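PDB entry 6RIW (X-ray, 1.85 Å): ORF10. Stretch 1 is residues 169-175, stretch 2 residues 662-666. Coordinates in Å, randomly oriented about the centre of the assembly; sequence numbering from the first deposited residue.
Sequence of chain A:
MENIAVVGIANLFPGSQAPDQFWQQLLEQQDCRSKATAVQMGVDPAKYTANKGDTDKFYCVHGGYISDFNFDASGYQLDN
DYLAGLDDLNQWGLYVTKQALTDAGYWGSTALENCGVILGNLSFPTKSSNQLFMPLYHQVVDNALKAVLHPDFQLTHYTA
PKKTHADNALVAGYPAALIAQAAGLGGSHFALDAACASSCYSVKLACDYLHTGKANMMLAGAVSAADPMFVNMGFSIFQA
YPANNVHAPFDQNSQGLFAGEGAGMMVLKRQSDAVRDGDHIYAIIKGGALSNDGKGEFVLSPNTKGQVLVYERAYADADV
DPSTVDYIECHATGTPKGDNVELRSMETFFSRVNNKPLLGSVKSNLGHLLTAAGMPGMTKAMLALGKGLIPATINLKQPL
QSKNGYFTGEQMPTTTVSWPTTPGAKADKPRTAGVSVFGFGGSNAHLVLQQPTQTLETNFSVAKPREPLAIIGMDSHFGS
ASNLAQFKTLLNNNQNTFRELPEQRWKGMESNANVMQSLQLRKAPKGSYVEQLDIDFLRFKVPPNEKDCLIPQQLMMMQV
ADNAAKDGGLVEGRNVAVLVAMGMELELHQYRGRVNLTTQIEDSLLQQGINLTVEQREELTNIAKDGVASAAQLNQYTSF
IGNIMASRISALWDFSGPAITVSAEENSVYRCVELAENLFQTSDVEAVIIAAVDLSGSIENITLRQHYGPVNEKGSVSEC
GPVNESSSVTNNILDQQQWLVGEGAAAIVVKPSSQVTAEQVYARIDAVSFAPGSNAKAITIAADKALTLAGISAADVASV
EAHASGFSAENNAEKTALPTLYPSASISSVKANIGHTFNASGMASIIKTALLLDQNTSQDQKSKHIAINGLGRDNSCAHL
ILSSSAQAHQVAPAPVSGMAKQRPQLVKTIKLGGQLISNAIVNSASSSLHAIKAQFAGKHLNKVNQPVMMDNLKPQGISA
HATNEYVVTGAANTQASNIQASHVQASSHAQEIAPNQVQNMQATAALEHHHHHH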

# COMPACT_ATOMS: atom_id res chain seq x y z
N ALA A 169 -9.05 -10.05 1.38
CA ALA A 169 -9.20 -8.67 1.85
C ALA A 169 -7.90 -8.07 2.38
O ALA A 169 -7.86 -6.87 2.69
CB ALA A 169 -10.27 -8.60 2.94
N LEU A 170 -6.84 -8.88 2.51
CA LEU A 170 -5.55 -8.41 3.00
C LEU A 170 -4.75 -7.92 1.80
O LEU A 170 -3.81 -8.56 1.31
CB LEU A 170 -4.82 -9.52 3.77
CG LEU A 170 -5.61 -10.20 4.91
CD1 LEU A 170 -4.82 -11.34 5.51
CD2 LEU A 170 -5.96 -9.18 5.99
N VAL A 171 -5.17 -6.76 1.30
CA VAL A 171 -4.76 -6.37 -0.05
C VAL A 171 -3.34 -5.80 -0.05
O VAL A 171 -2.52 -6.13 -0.92
CB VAL A 171 -5.79 -5.39 -0.63
CG1 VAL A 171 -5.21 -4.65 -1.82
CG2 VAL A 171 -7.08 -6.15 -1.04
N ALA A 172 -3.02 -4.92 0.90
CA ALA A 172 -1.78 -4.14 0.78
C ALA A 172 -0.52 -4.96 1.10
O ALA A 172 0.40 -5.05 0.27
CB ALA A 172 -1.86 -2.89 1.67
N GLY A 173 -0.47 -5.58 2.28
CA GLY A 173 0.79 -6.17 2.73
C GLY A 173 0.90 -7.67 2.56
O GLY A 173 1.97 -8.19 2.21
N TYR A 174 -0.19 -8.40 2.80
CA TYR A 174 -0.13 -9.86 2.73
C TYR A 174 0.44 -10.41 1.42
O TYR A 174 1.11 -11.46 1.48
CB TYR A 174 -1.53 -10.44 2.98
CG TYR A 174 -1.54 -11.96 3.06
CD1 TYR A 174 -0.82 -12.63 4.03
CD2 TYR A 174 -2.29 -12.71 2.14
CE1 TYR A 174 -0.83 -14.04 4.10
CE2 TYR A 174 -2.30 -14.11 2.19
CZ TYR A 174 -1.57 -14.76 3.18
OH TYR A 174 -1.59 -16.15 3.23
N PRO A 175 0.23 -9.81 0.25
CA PRO A 175 0.83 -10.40 -0.97
C PRO A 175 2.34 -10.58 -0.88
O PRO A 175 2.87 -11.56 -1.42
CB PRO A 175 0.44 -9.40 -2.07
CG PRO A 175 -0.92 -8.88 -1.58
CD PRO A 175 -0.73 -8.74 -0.09
N VAL A 662 4.08 1.60 4.00
CA VAL A 662 4.70 0.30 4.21
C VAL A 662 3.60 -0.60 4.78
O VAL A 662 2.92 -0.21 5.73
CB VAL A 662 5.88 0.38 5.20
CG1 VAL A 662 6.39 -1.01 5.54
CG2 VAL A 662 7.02 1.23 4.59
N SER A 663 3.42 -1.77 4.18
CA SER A 663 2.35 -2.67 4.60
C SER A 663 2.94 -4.05 4.88
O SER A 663 3.56 -4.66 4.00
CB SER A 663 1.25 -2.75 3.53
OG SER A 663 0.71 -1.46 3.28
N ALA A 664 2.75 -4.53 6.10
CA ALA A 664 3.16 -5.89 6.45
C ALA A 664 2.22 -6.43 7.51
O ALA A 664 2.65 -7.08 8.46
CB ALA A 664 4.62 -5.94 6.92
N GLU A 665 0.93 -6.14 7.36
CA GLU A 665 -0.15 -6.63 8.26
C GLU A 665 0.16 -6.12 9.68
O GLU A 665 0.56 -4.96 9.85
CB GLU A 665 -0.28 -8.14 8.12
CG GLU A 665 -0.63 -8.61 6.68
CD GLU A 665 -1.86 -7.92 6.13
OE1 GLU A 665 -2.82 -7.69 6.91
OE2 GLU A 665 -1.87 -7.56 4.92
N GLU A 666 -0.04 -6.94 10.72
CA GLU A 666 0.17 -6.42 12.07
C GLU A 666 1.62 -5.99 12.30
O GLU A 666 1.87 -5.13 13.14
CB GLU A 666 -0.21 -7.48 13.12
CG GLU A 666 -1.73 -7.74 13.20
CD GLU A 666 -2.17 -8.92 12.33
OE1 GLU A 666 -1.62 -9.11 11.21
OE2 GLU A 666 -3.09 -9.67 12.75
O HOH W 1 -2.38 -5.05 4.41

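The two stretches lie nearly 500 residues apart in the chain yet meet closely in the buried interior. Stretch 1 is mostly loop and turns into a helix at Tyr 174, whereas in stretch 2 a strand runs through Val 662 and Ser 663. Their backbones come closest at Gly 173 and Ser 663, whose CA atoms are 4.3 Å apart. The contact is compact, burying 251 Å² summed over both sides, and no backbone-to-backbone hydrogen bond spans it.

Polar contacts converge on the carboxylate of Glu 665, the residue most extensively covered by the opposing stretch. The CA-to-CB bond of Glu 665 points toward stretch 1, and, with chi1 and chi2 both m, Glu 665 OE2 lies 2.8 Å from Tyr 174 N. This is the direct hydrogen bond between the stretches; although the distance is short, the N-H...O angle of 129° makes it weak. The amide belongs to the first helical residue of stretch 1, and its acceptor across the contact is a carboxylate oxygen. Gly 173 N lies 3.6 Å from Glu 665 OE2, but here the connection runs through a water. That water accepts a hydrogen bond from Gly 173 N at 2.9 Å and donates one to Glu 665 OE2 at 2.6 Å. A single carboxylate oxygen thus engages two successive amides, one directly and one through solvent.

The close backbone approach depends on the absence of a side chain at Gly 173. Gly 173 CA lies 3.4 Å from Ser 663 O and 4.2 Å from Ala 664 N. An ideal CB on Gly 173 would point toward stretch 2 and fall 2.7 Å from Ser 663 C and 2.9 Å from Ala 664 N, both clashes.

Van der Waals contacts accompany these interactions. The methyl CB of Ala 172 packs 3.4 Å from Ser 663 OG; the methyl offers no hydrogen-bonding group, so this is a packing contact, and the hydroxyl is hydrogen-bonded elsewhere in the structure. The CA-to-CB bond of Leu 170 points toward stretch 2, and CD2 of Leu 170 lies 3.6 Å from Glu 665 OE1, bringing an aliphatic surface against the second carboxylate oxygen. Tyr 174 contributes through the base of its side chain: Tyr 174 CB is 3.5 Å from Glu 665 OE2, while the phenol end leads away from stretch 2. By contrast, Val 171 and Ala 664 direct their CA-to-CB bonds away from the opposing stretch.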